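Local coordinates for protein ArCE4A (Arthrobacter sp. AW19M34-1, PDB 5LFZ) that probably removes acetyl groups from polysaccharide substrates as a metal-dependent deacetylase of carbohydrate esterase family 4, at residues V27-D32 and S168-H173; D33-Y38 and F55-K60; E37-L42 and M172-E177; R41-L46 and K70-E75; G80-D85 and R120-A125. All coordinates share one frame; numbering follows the deposited sequence.

Interaction 1. Residues V27-D32 and S168-H173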
# COMPACT_ATOMS: atom_id res chain seq x y z
N VAL A 27 -5.33 -11.14 4.68
CA VAL A 27 -4.32 -10.16 5.07
C VAL A 27 -3.94 -9.37 3.82
O VAL A 27 -3.86 -9.94 2.73
CB VAL A 27 -3.08 -10.84 5.68
CG1 VAL A 27 -1.90 -9.89 5.73
CG2 VAL A 27 -3.41 -11.37 7.07
N ALA A 28 -3.74 -8.05 3.95
CA ALA A 28 -3.25 -7.26 2.83
C ALA A 28 -1.82 -6.78 3.06
O ALA A 28 -1.56 -6.00 3.98
CB ALA A 28 -4.18 -6.06 2.59
N LEU A 29 -0.90 -7.25 2.23
CA LEU A 29 0.47 -6.74 2.21
C LEU A 29 0.47 -5.40 1.50
O LEU A 29 -0.05 -5.30 0.39
CB LEU A 29 1.42 -7.69 1.50
CG LEU A 29 1.58 -9.10 2.05
CD1 LEU A 29 2.70 -9.83 1.31
CD2 LEU A 29 1.85 -9.05 3.54
N THR A 30 1.03 -4.37 2.12
CA THR A 30 1.09 -3.06 1.49
C THR A 30 2.50 -2.49 1.55
O THR A 30 3.26 -2.74 2.50
CB THR A 30 0.07 -2.06 2.12
OG1 THR A 30 0.47 -1.71 3.45
CG2 THR A 30 -1.34 -2.65 2.16
N PHE A 31 2.86 -1.74 0.51
CA PHE A 31 4.21 -1.18 0.39
C PHE A 31 4.14 0.31 0.08
O PHE A 31 3.52 0.71 -0.91
CB PHE A 31 4.99 -1.89 -0.72
CG PHE A 31 5.20 -3.36 -0.47
CD1 PHE A 31 6.27 -3.81 0.28
CD2 PHE A 31 4.31 -4.29 -0.99
CE1 PHE A 31 6.46 -5.15 0.50
CE2 PHE A 31 4.49 -5.64 -0.77
CZ PHE A 31 5.57 -6.07 -0.02
N ASP A 32 4.78 1.12 0.92
CA ASP A 32 4.75 2.58 0.75
C ASP A 32 6.01 3.13 0.12
O ASP A 32 7.08 2.54 0.26
CB ASP A 32 4.58 3.29 2.10
CG ASP A 32 3.19 3.22 2.64
OD1 ASP A 32 2.35 2.49 2.09
OD2 ASP A 32 2.94 3.91 3.66
N SER A 168 -6.09 -8.00 8.76
CA SER A 168 -4.97 -7.08 8.94
C SER A 168 -4.44 -6.44 7.67
O SER A 168 -4.52 -6.99 6.57
CB SER A 168 -3.81 -7.80 9.64
OG SER A 168 -4.01 -7.84 11.04
N ILE A 169 -3.88 -5.25 7.85
CA ILE A 169 -3.18 -4.52 6.81
C ILE A 169 -1.74 -4.31 7.26
O ILE A 169 -1.49 -3.64 8.26
CB ILE A 169 -3.83 -3.16 6.52
CG1 ILE A 169 -5.28 -3.34 6.05
CG2 ILE A 169 -3.01 -2.37 5.51
CD1 ILE A 169 -6.04 -2.04 5.87
N ILE A 170 -0.79 -4.90 6.53
CA ILE A 170 0.61 -4.86 6.94
C ILE A 170 1.34 -3.74 6.21
O ILE A 170 1.32 -3.69 4.98
CB ILE A 170 1.31 -6.20 6.66
CG1 ILE A 170 0.55 -7.34 7.35
CG2 ILE A 170 2.76 -6.15 7.12
CD1 ILE A 170 1.18 -8.70 7.12
N LEU A 171 1.97 -2.85 6.97
CA LEU A 171 2.75 -1.74 6.42
C LEU A 171 4.22 -2.10 6.24
O LEU A 171 4.91 -2.43 7.21
CB LEU A 171 2.64 -0.50 7.31
CG LEU A 171 3.55 0.68 6.95
CD1 LEU A 171 3.15 1.30 5.62
CD2 LEU A 171 3.53 1.73 8.05
N MET A 172 4.68 -2.03 5.00
CA MET A 172 6.09 -2.13 4.67
C MET A 172 6.45 -1.02 3.70
O MET A 172 5.56 -0.32 3.19
CB MET A 172 6.41 -3.50 4.07
CG MET A 172 6.28 -4.63 5.06
SD MET A 172 6.31 -6.23 4.23
CE MET A 172 4.72 -6.19 3.40
N HIS A 173 7.74 -0.87 3.44
CA HIS A 173 8.23 0.18 2.57
C HIS A 173 9.04 -0.37 1.42
O HIS A 173 9.97 -1.17 1.59
CB HIS A 173 9.05 1.19 3.36
CG HIS A 173 8.22 1.99 4.32
ND1 HIS A 173 7.75 1.47 5.50
CD2 HIS A 173 7.73 3.25 4.23
CE1 HIS A 173 7.01 2.39 6.11
NE2 HIS A 173 6.99 3.48 5.36
O HOH W 1 4.92 5.48 4.55
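A parallel strand pair of the NodB-type sheet sets Val27-Asp32 beside Ser168-His173, running from Ala28 N on Ser168 O (2.9 Å) to Asp32 N on Met172 O (2.8 Å). Ile170 O accepts twice from Thr30: the backbone N at 3.0 Å and OG1 at 2.6 Å. With chi1 at 69°, OG1 sits between the backbone N and the carbonyl carbon and donates from above the carbonyl plane of Ile170, 42° out of it. OG1 also meets Arg120 NH1, while Thr30 CG2 rests on Ile169 CG2. An alanine here would probably leave Arg120 without that hydroxyl and open a gap beside Ile169. On the face toward helix 177-192, the bent Met172 chain lies alongside Phe31, CE 3.5 Å from CZ, in an oblique Met-aromatic contact. Asp32 OD1 forms a salt bridge with Arg120, and nickel-bound water 1 donates to Asp32 OD2 at 2.7 Å, 3.0 Å from His173 NE2. Such strand ends line the active site of CE4 deacetylases, a distorted (beta/alpha) barrel.

Interaction 2. Residues D33-Y38 and F55-K60. With NI (nickel (II) ion), chain B.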
# COMPACT_ATOMS: atom_id res chain seq x y z
N ASP A 33 5.85 4.29 -0.52
CA ASP A 33 6.95 5.23 -0.85
C ASP A 33 7.66 4.91 -2.15
O ASP A 33 8.61 5.61 -2.53
CB ASP A 33 8.01 5.29 0.26
CG ASP A 33 7.52 5.92 1.55
OD1 ASP A 33 6.33 6.25 1.69
OD2 ASP A 33 8.37 6.07 2.46
N GLY A 34 7.25 3.84 -2.83
CA GLY A 34 7.79 3.52 -4.13
C GLY A 34 7.08 4.31 -5.22
O GLY A 34 6.32 5.23 -4.93
N PRO A 35 7.34 3.97 -6.49
CA PRO A 35 8.29 2.94 -6.93
C PRO A 35 9.75 3.39 -6.81
O PRO A 35 10.04 4.58 -6.69
CB PRO A 35 7.90 2.73 -8.40
CG PRO A 35 7.30 4.04 -8.81
CD PRO A 35 6.60 4.58 -7.61
N GLY A 36 10.65 2.42 -6.84
CA GLY A 36 12.07 2.71 -6.79
C GLY A 36 12.85 1.55 -7.39
O GLY A 36 12.28 0.70 -8.08
N GLU A 37 14.15 1.52 -7.10
CA GLU A 37 15.06 0.57 -7.73
C GLU A 37 14.81 -0.87 -7.30
O GLU A 37 15.31 -1.80 -7.94
CB GLU A 37 16.50 0.96 -7.43
CG GLU A 37 16.84 0.87 -5.95
CD GLU A 37 18.13 1.57 -5.60
OE1 GLU A 37 19.20 0.97 -5.80
OE2 GLU A 37 18.06 2.72 -5.12
N TYR A 38 14.05 -1.07 -6.23
CA TYR A 38 13.79 -2.42 -5.74
C TYR A 38 12.41 -2.95 -6.12
O TYR A 38 12.12 -4.13 -5.90
CB TYR A 38 13.96 -2.48 -4.22
CG TYR A 38 15.27 -1.92 -3.72
CD1 TYR A 38 16.44 -2.65 -3.83
CD2 TYR A 38 15.32 -0.66 -3.13
CE1 TYR A 38 17.65 -2.13 -3.37
CE2 TYR A 38 16.52 -0.14 -2.66
CZ TYR A 38 17.68 -0.88 -2.79
OH TYR A 38 18.87 -0.36 -2.34
N PHE A 55 0.33 -1.14 -3.55
CA PHE A 55 1.45 -0.22 -3.56
C PHE A 55 0.95 1.20 -3.43
O PHE A 55 0.28 1.71 -4.32
CB PHE A 55 2.28 -0.39 -4.84
CG PHE A 55 2.94 -1.73 -4.96
CD1 PHE A 55 2.29 -2.80 -5.55
CD2 PHE A 55 4.22 -1.92 -4.46
CE1 PHE A 55 2.91 -4.04 -5.64
CE2 PHE A 55 4.84 -3.15 -4.55
CZ PHE A 55 4.18 -4.22 -5.15
N PHE A 56 1.24 1.84 -2.30
CA PHE A 56 0.90 3.24 -2.13
C PHE A 56 2.06 4.09 -2.64
O PHE A 56 3.07 4.28 -1.96
CB PHE A 56 0.56 3.54 -0.68
CG PHE A 56 -0.71 2.91 -0.24
CD1 PHE A 56 -0.72 1.66 0.38
CD2 PHE A 56 -1.93 3.53 -0.48
CE1 PHE A 56 -1.90 1.07 0.77
CE2 PHE A 56 -3.11 2.95 -0.08
CZ PHE A 56 -3.11 1.72 0.54
N VAL A 57 1.89 4.60 -3.86
CA VAL A 57 3.01 5.19 -4.57
C VAL A 57 3.14 6.70 -4.38
O VAL A 57 2.14 7.42 -4.21
CB VAL A 57 2.91 4.89 -6.08
CG1 VAL A 57 3.02 3.41 -6.33
CG2 VAL A 57 1.60 5.45 -6.68
N LEU A 58 4.37 7.18 -4.40
CA LEU A 58 4.65 8.61 -4.39
C LEU A 58 4.61 9.17 -5.80
O LEU A 58 5.34 8.70 -6.66
CB LEU A 58 6.01 8.89 -3.75
CG LEU A 58 6.03 8.88 -2.22
CD1 LEU A 58 7.45 8.97 -1.70
CD2 LEU A 58 5.19 10.03 -1.69
N GLY A 59 3.76 10.16 -6.04
CA GLY A 59 3.59 10.72 -7.37
C GLY A 59 4.89 11.17 -8.01
O GLY A 59 5.09 10.97 -9.21
N LYS A 60 5.77 11.76 -7.22
CA LYS A 60 7.06 12.23 -7.72
C LYS A 60 7.88 11.07 -8.29
O LYS A 60 8.63 11.25 -9.26
CB LYS A 60 7.84 12.94 -6.61
CG LYS A 60 8.22 12.02 -5.45
CD LYS A 60 8.94 12.75 -4.33
CE LYS A 60 9.26 11.78 -3.19
NZ LYS A 60 9.94 12.45 -2.04
NI NI B . 5.42 6.96 3.40
O HOH W 2 7.16 6.71 4.54
O HOH W 3 5.04 1.99 -2.84
O HOH W 1 4.92 5.48 4.55
O HOH W 4 4.44 7.54 5.22
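The peptide bond between Gly34 and Pro35 is cis, and its carbonyl oxygen, Gly34 O, accepts from Leu58 N at 2.8 Å. This is the end of the Thr-Phe-Asp-Asp-Gly motif of the NodB fold, where the loop leaving strand 26-32 is held on the tip of strand 54-57. The second backbone bond runs from Asp33 N to Phe56 O (3.1 Å). Water 3 accepts from Gly34 N at 2.9 Å and gives a weak bond to the same Phe56 O. Apolar contact is modest: Pro35 CD lies 4.0 Å from Val57 CG1, crossing it at a slant. Leu58 CD1 approaches Asp33 O to 3.7 Å, and Leu58 holds the N-cap position of helix 59-62. The side chain of Asp33 starts away from segment 55-60 and turns its carboxylate to the nickel ion, which His82, His86 and three waters also bind. Of its two oxygens, Asp33 OD1 takes the nickel at 2.1 Å. Asp33 OD2 accepts from water 2, one of those three, at 2.5 Å.

Interaction 3. Residues E37-L42 and M172-E177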
# COMPACT_ATOMS: atom_id res chain seq x y z
N GLU A 37 14.15 1.52 -7.10
CA GLU A 37 15.06 0.57 -7.73
C GLU A 37 14.81 -0.87 -7.30
O GLU A 37 15.31 -1.80 -7.94
CB GLU A 37 16.50 0.96 -7.43
CG GLU A 37 16.84 0.87 -5.95
CD GLU A 37 18.13 1.57 -5.60
OE1 GLU A 37 19.20 0.97 -5.80
OE2 GLU A 37 18.06 2.72 -5.12
N TYR A 38 14.05 -1.07 -6.23
CA TYR A 38 13.79 -2.42 -5.74
C TYR A 38 12.41 -2.95 -6.12
O TYR A 38 12.12 -4.13 -5.90
CB TYR A 38 13.96 -2.48 -4.22
CG TYR A 38 15.27 -1.92 -3.72
CD1 TYR A 38 16.44 -2.65 -3.83
CD2 TYR A 38 15.32 -0.66 -3.13
CE1 TYR A 38 17.65 -2.13 -3.37
CE2 TYR A 38 16.52 -0.14 -2.66
CZ TYR A 38 17.68 -0.88 -2.79
OH TYR A 38 18.87 -0.36 -2.34
N THR A 39 11.57 -2.09 -6.68
CA THR A 39 10.18 -2.45 -6.93
C THR A 39 10.02 -3.63 -7.88
O THR A 39 9.19 -4.51 -7.66
CB THR A 39 9.40 -1.25 -7.48
OG1 THR A 39 9.58 -0.13 -6.60
CG2 THR A 39 7.91 -1.58 -7.57
N ASN A 40 10.82 -3.67 -8.94
CA ASN A 40 10.70 -4.78 -9.88
C ASN A 40 11.14 -6.12 -9.30
O ASN A 40 10.53 -7.15 -9.59
CB ASN A 40 11.46 -4.47 -11.15
CG ASN A 40 10.68 -3.56 -12.07
OD1 ASN A 40 9.79 -4.02 -12.79
ND2 ASN A 40 10.96 -2.27 -12.01
N ARG A 41 12.18 -6.12 -8.47
CA ARG A 41 12.58 -7.34 -7.78
C ARG A 41 11.47 -7.77 -6.83
O ARG A 41 11.18 -8.96 -6.70
CB ARG A 41 13.89 -7.13 -7.01
CG ARG A 41 15.11 -7.06 -7.92
CD ARG A 41 16.30 -6.44 -7.21
NE ARG A 41 16.78 -7.28 -6.13
CZ ARG A 41 17.65 -6.88 -5.21
NH1 ARG A 41 18.13 -5.64 -5.26
NH2 ARG A 41 18.04 -7.70 -4.25
N LEU A 42 10.84 -6.79 -6.20
CA LEU A 42 9.72 -7.04 -5.31
C LEU A 42 8.56 -7.69 -6.08
O LEU A 42 7.96 -8.67 -5.63
CB LEU A 42 9.30 -5.73 -4.65
CG LEU A 42 8.19 -5.69 -3.61
CD1 LEU A 42 8.37 -6.84 -2.68
CD2 LEU A 42 8.25 -4.37 -2.86
N MET A 172 4.68 -2.03 5.00
CA MET A 172 6.09 -2.13 4.67
C MET A 172 6.45 -1.02 3.70
O MET A 172 5.56 -0.32 3.19
CB MET A 172 6.41 -3.50 4.07
CG MET A 172 6.28 -4.63 5.06
SD MET A 172 6.31 -6.23 4.23
CE MET A 172 4.72 -6.19 3.40
N HIS A 173 7.74 -0.87 3.44
CA HIS A 173 8.23 0.18 2.57
C HIS A 173 9.04 -0.37 1.42
O HIS A 173 9.97 -1.17 1.59
CB HIS A 173 9.05 1.19 3.36
CG HIS A 173 8.22 1.99 4.32
ND1 HIS A 173 7.75 1.47 5.50
CD2 HIS A 173 7.73 3.25 4.23
CE1 HIS A 173 7.01 2.39 6.11
NE2 HIS A 173 6.99 3.48 5.36
N ASP A 174 8.65 0.07 0.23
CA ASP A 174 9.37 -0.18 -1.00
C ASP A 174 10.43 0.92 -1.20
O ASP A 174 10.35 1.72 -2.13
CB ASP A 174 8.38 -0.21 -2.17
CG ASP A 174 9.02 -0.53 -3.49
OD1 ASP A 174 10.20 -0.96 -3.50
OD2 ASP A 174 8.34 -0.33 -4.52
N ILE A 175 11.40 0.97 -0.30
CA ILE A 175 12.47 1.98 -0.40
C ILE A 175 13.84 1.35 -0.23
O ILE A 175 14.85 2.02 -0.37
CB ILE A 175 12.33 3.10 0.66
CG1 ILE A 175 12.34 2.53 2.08
CG2 ILE A 175 11.08 3.88 0.44
CD1 ILE A 175 12.46 3.57 3.18
N HIS A 176 13.86 0.07 0.09
CA HIS A 176 15.08 -0.53 0.61
C HIS A 176 15.12 -2.02 0.32
O HIS A 176 14.08 -2.66 0.12
CB HIS A 176 15.19 -0.20 2.11
CG HIS A 176 14.01 -0.62 2.92
ND1 HIS A 176 14.11 -1.42 4.04
CD2 HIS A 176 12.69 -0.47 2.70
CE1 HIS A 176 12.91 -1.65 4.53
NE2 HIS A 176 12.02 -1.10 3.72
N GLU A 177 16.34 -2.57 0.25
CA GLU A 177 16.55 -3.95 -0.15
C GLU A 177 15.87 -4.94 0.79
O GLU A 177 15.50 -6.03 0.38
CB GLU A 177 18.05 -4.26 -0.22
CG GLU A 177 18.34 -5.69 -0.64
CD GLU A 177 19.39 -5.78 -1.73
OE1 GLU A 177 20.48 -6.32 -1.46
OE2 GLU A 177 19.12 -5.31 -2.86
O HOH W 5 12.23 0.55 -4.56
O HOH W 6 18.71 -0.62 0.76
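The Tyr38 ring lies flat against the backbone at the His176-Glu177 peptide, with Glu177 N 3.6 Å above its centre and His176 C nearer the rim. Glu37 CG covers part of the opposite face. The N-H of Glu177 is given to water 6, which also lies 3.1 Å from Tyr38 OH and so joins the ring's far end to the start of helix 177-192. Tyr38 CE1 comes to 3.5 Å from Glu177 OE2; the carboxylate lies beyond the ring's rim at CE1, its plane turned 80° from that of the ring. That oxygen forms a salt bridge with Arg41, whose chain bends at chi3: NH1 holds OE2 at 2.6 Å on its anti side but 31° out of the carboxylate plane, and NH2 adds a weak bond. A second grip lies deeper. Asp174, the centre of an inverse gamma turn, has CG anti to its backbone N (chi1 -177°), which sends the carboxylate across to helix 39-48. Thr39 OG1 donates to its OD2; the modelled 2.4 Å is so short that the exact length is doubtful. OD1 accepts from water 5 at 2.7 Å, and this water takes the N-H of Tyr38. Leu42 CD2 packs on Asp174 CG at 4.0 Å. Two loops that each lead from a strand into a helix are thereby clasped on the C-terminal rim of the (beta/alpha) barrel, where this family has its metal site.

Interaction 4. Residues R41-L46 and K70-E75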
# COMPACT_ATOMS: atom_id res chain seq x y z
N ARG A 41 12.18 -6.12 -8.47
CA ARG A 41 12.58 -7.34 -7.78
C ARG A 41 11.47 -7.77 -6.83
O ARG A 41 11.18 -8.96 -6.70
CB ARG A 41 13.89 -7.13 -7.01
CG ARG A 41 15.11 -7.06 -7.92
CD ARG A 41 16.30 -6.44 -7.21
NE ARG A 41 16.78 -7.28 -6.13
CZ ARG A 41 17.65 -6.88 -5.21
NH1 ARG A 41 18.13 -5.64 -5.26
NH2 ARG A 41 18.04 -7.70 -4.25
N LEU A 42 10.84 -6.79 -6.20
CA LEU A 42 9.72 -7.04 -5.31
C LEU A 42 8.56 -7.69 -6.08
O LEU A 42 7.96 -8.67 -5.63
CB LEU A 42 9.30 -5.73 -4.65
CG LEU A 42 8.19 -5.69 -3.61
CD1 LEU A 42 8.37 -6.84 -2.68
CD2 LEU A 42 8.25 -4.37 -2.86
N LEU A 43 8.27 -7.14 -7.25
CA LEU A 43 7.20 -7.67 -8.08
C LEU A 43 7.54 -9.07 -8.59
O LEU A 43 6.66 -9.92 -8.72
CB LEU A 43 6.93 -6.74 -9.26
CG LEU A 43 6.24 -5.41 -8.94
CD1 LEU A 43 6.33 -4.49 -10.13
CD2 LEU A 43 4.79 -5.65 -8.57
N ASP A 44 8.82 -9.29 -8.88
CA ASP A 44 9.28 -10.61 -9.30
C ASP A 44 9.01 -11.63 -8.21
O ASP A 44 8.49 -12.72 -8.48
CB ASP A 44 10.78 -10.58 -9.64
CG ASP A 44 11.08 -9.87 -10.94
OD1 ASP A 44 10.14 -9.61 -11.73
OD2 ASP A 44 12.26 -9.56 -11.18
N GLU A 45 9.36 -11.29 -6.97
CA GLU A 45 9.17 -12.21 -5.85
C GLU A 45 7.69 -12.49 -5.59
O GLU A 45 7.30 -13.63 -5.35
CB GLU A 45 9.82 -11.67 -4.58
CG GLU A 45 11.34 -11.51 -4.65
CD GLU A 45 12.07 -12.82 -4.89
OE1 GLU A 45 11.53 -13.89 -4.52
OE2 GLU A 45 13.19 -12.79 -5.44
N LEU A 46 6.88 -11.44 -5.65
CA LEU A 46 5.44 -11.59 -5.47
C LEU A 46 4.85 -12.49 -6.55
O LEU A 46 4.00 -13.34 -6.26
CB LEU A 46 4.76 -10.22 -5.47
CG LEU A 46 5.02 -9.40 -4.20
CD1 LEU A 46 4.53 -7.97 -4.39
CD2 LEU A 46 4.34 -10.06 -3.01
N LYS A 70 2.64 -0.10 -14.81
CA LYS A 70 1.89 -0.96 -15.71
C LYS A 70 2.01 -2.42 -15.26
O LYS A 70 1.06 -3.18 -15.39
CB LYS A 70 2.35 -0.80 -17.16
CG LYS A 70 1.93 0.51 -17.80
CD LYS A 70 2.25 0.52 -19.29
CE LYS A 70 2.11 1.90 -19.89
NZ LYS A 70 3.12 2.84 -19.32
N ARG A 71 3.18 -2.79 -14.73
CA ARG A 71 3.35 -4.14 -14.18
C ARG A 71 2.37 -4.40 -13.04
O ARG A 71 1.80 -5.47 -12.94
CB ARG A 71 4.77 -4.37 -13.66
CG ARG A 71 5.81 -4.73 -14.69
CD ARG A 71 7.04 -5.31 -14.00
NE ARG A 71 6.79 -6.64 -13.43
CZ ARG A 71 7.67 -7.34 -12.73
NH1 ARG A 71 8.88 -6.84 -12.50
NH2 ARG A 71 7.36 -8.54 -12.26
N MET A 72 2.20 -3.40 -12.18
CA MET A 72 1.31 -3.56 -11.03
C MET A 72 -0.11 -3.87 -11.47
O MET A 72 -0.76 -4.76 -10.92
CB MET A 72 1.34 -2.29 -10.17
CG MET A 72 2.69 -2.03 -9.54
SD MET A 72 2.74 -0.47 -8.65
CE MET A 72 4.39 -0.57 -7.93
N VAL A 73 -0.59 -3.14 -12.47
CA VAL A 73 -1.92 -3.37 -13.01
C VAL A 73 -1.98 -4.73 -13.71
O VAL A 73 -2.88 -5.53 -13.45
CB VAL A 73 -2.34 -2.26 -13.99
CG1 VAL A 73 -3.68 -2.60 -14.66
CG2 VAL A 73 -2.41 -0.92 -13.26
N ASP A 74 -1.01 -4.98 -14.59
CA ASP A 74 -0.99 -6.20 -15.39
C ASP A 74 -0.89 -7.47 -14.55
O ASP A 74 -1.40 -8.52 -14.95
CB ASP A 74 0.18 -6.17 -16.39
CG ASP A 74 -0.14 -5.37 -17.65
OD1 ASP A 74 -1.31 -4.97 -17.83
OD2 ASP A 74 0.78 -5.14 -18.46
N GLU A 75 -0.25 -7.39 -13.39
CA GLU A 75 0.04 -8.60 -12.62
C GLU A 75 -0.81 -8.75 -11.36
O GLU A 75 -0.49 -9.54 -10.48
CB GLU A 75 1.54 -8.65 -12.28
CG GLU A 75 2.40 -8.82 -13.53
CD GLU A 75 3.89 -8.65 -13.28
OE1 GLU A 75 4.35 -8.98 -12.18
OE2 GLU A 75 4.60 -8.21 -14.21
O HOH W 7 3.96 -9.45 -9.51
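The ionic contacts centre on Arg71, which holds Asp44 across the helices and Glu75 on its own. NH1 and NH2 converge end-on on the single atom Asp44 OD1, at 3.1 and 3.0 Å, from the same face of the carboxylate. Toward Glu75 the grip is side-on, NE to OE2 at 2.8 Å and NH2 to OE1 at 3.0 Å. NH1 also reaches Asn40 OD1, so the guanidinium is fixed from several directions. A leucine in place of Arg71 would probably leave Asp44 and Glu75 as like charges without the cation between them. In van der Waals packing, Leu43 CB sits over one face of the guanidinium, 3.5 Å from NH2; Leu43 CD2 makes an apolar contact with Met72 CG at 4.3 Å. Water completes the set, donating to Leu43 O at 2.9 Å and to Glu75 OE1 at 2.7 Å. Helices 39-48 and 66-74 run nearly parallel, their axes 13° apart here, and both pack on Phe55 of strand 54-57, the side-by-side helix layer of a (beta/alpha) barrel.

Interaction 5. Residues G80-D85 and R120-A125. With NI (nickel (II) ion), chain B.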
# COMPACT_ATOMS: atom_id res chain seq x y z
N GLY A 80 -2.36 2.48 -4.97
CA GLY A 80 -2.96 3.52 -4.15
C GLY A 80 -2.11 4.78 -4.19
O GLY A 80 -0.96 4.75 -4.62
N SER A 81 -2.68 5.90 -3.76
CA SER A 81 -1.93 7.16 -3.70
C SER A 81 -1.27 7.34 -2.34
O SER A 81 -1.88 7.06 -1.30
CB SER A 81 -2.86 8.34 -3.98
OG SER A 81 -2.20 9.57 -3.71
N HIS A 82 -0.02 7.80 -2.34
CA HIS A 82 0.67 8.17 -1.11
C HIS A 82 1.01 9.67 -1.12
O HIS A 82 1.93 10.10 -0.43
CB HIS A 82 1.95 7.33 -0.95
CG HIS A 82 2.47 7.24 0.46
ND1 HIS A 82 1.65 7.27 1.57
CD2 HIS A 82 3.73 7.08 0.92
CE1 HIS A 82 2.39 7.14 2.66
NE2 HIS A 82 3.66 7.02 2.29
N THR A 83 0.23 10.44 -1.89
CA THR A 83 0.47 11.86 -2.24
C THR A 83 1.69 12.01 -3.16
O THR A 83 2.29 11.02 -3.58
CB THR A 83 0.65 12.79 -1.01
OG1 THR A 83 1.95 12.63 -0.43
CG2 THR A 83 -0.44 12.53 0.03
N PHE A 84 2.03 13.25 -3.50
CA PHE A 84 3.02 13.48 -4.55
C PHE A 84 4.44 13.52 -4.01
O PHE A 84 5.31 12.84 -4.53
CB PHE A 84 2.73 14.79 -5.30
CG PHE A 84 3.51 14.93 -6.57
CD1 PHE A 84 4.68 15.68 -6.60
CD2 PHE A 84 3.11 14.28 -7.72
CE1 PHE A 84 5.41 15.79 -7.76
CE2 PHE A 84 3.84 14.39 -8.89
CZ PHE A 84 4.99 15.15 -8.91
N ASP A 85 4.67 14.32 -2.98
CA ASP A 85 6.03 14.46 -2.45
C ASP A 85 6.12 14.15 -0.96
O ASP A 85 7.00 14.67 -0.26
CB ASP A 85 6.54 15.87 -2.73
CG ASP A 85 5.51 16.92 -2.42
OD1 ASP A 85 4.84 16.77 -1.38
OD2 ASP A 85 5.36 17.88 -3.21
N ARG A 120 -3.27 6.61 1.13
CA ARG A 120 -2.68 6.47 2.46
C ARG A 120 -1.94 7.76 2.79
O ARG A 120 -1.08 8.19 2.03
CB ARG A 120 -1.74 5.27 2.52
CG ARG A 120 -0.99 5.17 3.83
CD ARG A 120 -0.22 3.87 3.92
NE ARG A 120 -1.07 2.73 4.25
CZ ARG A 120 -0.70 1.47 4.07
NH1 ARG A 120 0.49 1.21 3.55
NH2 ARG A 120 -1.51 0.46 4.40
N PRO A 121 -2.31 8.41 3.90
CA PRO A 121 -1.66 9.68 4.21
C PRO A 121 -0.26 9.45 4.76
O PRO A 121 -0.08 8.57 5.60
CB PRO A 121 -2.58 10.29 5.27
CG PRO A 121 -3.19 9.11 5.95
CD PRO A 121 -3.35 8.05 4.88
N PRO A 122 0.73 10.22 4.29
CA PRO A 122 2.10 10.13 4.81
C PRO A 122 2.15 10.21 6.33
O PRO A 122 1.45 11.03 6.93
CB PRO A 122 2.78 11.35 4.17
CG PRO A 122 2.08 11.50 2.87
CD PRO A 122 0.64 11.15 3.15
N TYR A 123 2.95 9.34 6.93
CA TYR A 123 3.16 9.29 8.38
C TYR A 123 1.88 8.92 9.13
O TYR A 123 1.84 8.97 10.36
CB TYR A 123 3.70 10.63 8.90
CG TYR A 123 4.83 11.16 8.05
CD1 TYR A 123 6.10 10.60 8.11
CD2 TYR A 123 4.63 12.22 7.18
CE1 TYR A 123 7.13 11.08 7.32
CE2 TYR A 123 5.65 12.71 6.39
CZ TYR A 123 6.90 12.14 6.46
OH TYR A 123 7.92 12.62 5.67
N GLY A 124 0.84 8.53 8.39
CA GLY A 124 -0.44 8.20 8.98
C GLY A 124 -1.20 9.42 9.48
O GLY A 124 -2.23 9.29 10.15
N ALA A 125 -0.70 10.60 9.15
CA ALA A 125 -1.24 11.84 9.69
C ALA A 125 -2.45 12.29 8.90
O ALA A 125 -2.38 12.47 7.68
CB ALA A 125 -0.17 12.92 9.69
NI NI B . 5.42 6.96 3.40
O HOH W 4 4.44 7.54 5.22
O HOH W 1 4.92 5.48 4.55
O HOH W 2 7.16 6.71 4.54
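Ser81 O receives Arg120 N at 2.8 Å, a backbone bond that draws the loop 120-125 to the end of strand 78-81. One residue on, the direction reverses: His82 ND1 donates to Arg120 O at 2.9 Å. The acceptor lies in the ring plane of His82, whereas ND1 stands well above the carbonyl plane of Arg120, 48° out of it. His82 CA-H points to the same oxygen. With its ND1 hydrogen spent in this way, the imidazole is held against rotation and presents NE2 to the nickel ion at 2.1 Å, Arg120 serving as a second-shell residue. Thr83 and Pro122 meet tip to tip, OG1 3.5 Å from CG and CG2 3.6 Å from CD. Thr83 OG1 itself donates to His82 O in the plane of that carbonyl, and Thr83 N reaches Ser81 OG at 3.2 Å in an ST turn. Farther along, Tyr123 N gives its hydrogen to nickel-bound water 4 at 2.9 Å, consistent with the oxyanion-binding role of this amide in related CE4 enzymes. The His-Thr-x-x-His and Arg-x-Pro-Tyr motifs of the family thus meet directly beside the metal, with Asp33 and His86 as the other protein ligands. Around them, strand 54-57 flanks His82 and Arg120, helix 94-112 touches Ser81 and Thr83, and Arg120 extends past strand 168-173 to a salt bridge with Asp32.

Interactions 1, 2, 3 and 5 reach one parallel sheet, in which strand 26-32 neighbours both 54-57 and 168-173, and 54-57 neighbours 78-81. Along the chain, interactions 2, 4 and 5 are nested within the loop closed by interaction 1. Interactions 2 and 3, centres 8 Å apart, share Glu37 and Tyr38, and interactions 3 and 4 share helix 39-48. Interactions 2 and 5 both bind the nickel ion; interaction 1 joins them through water 1 and the Asp32-Arg120 salt bridge. Interaction 4 lies in the outer helices, its centre about 21 Å from that of interaction 5, and touches interactions 1, 2 and 3. The metal site thus draws together pieces far apart in sequence.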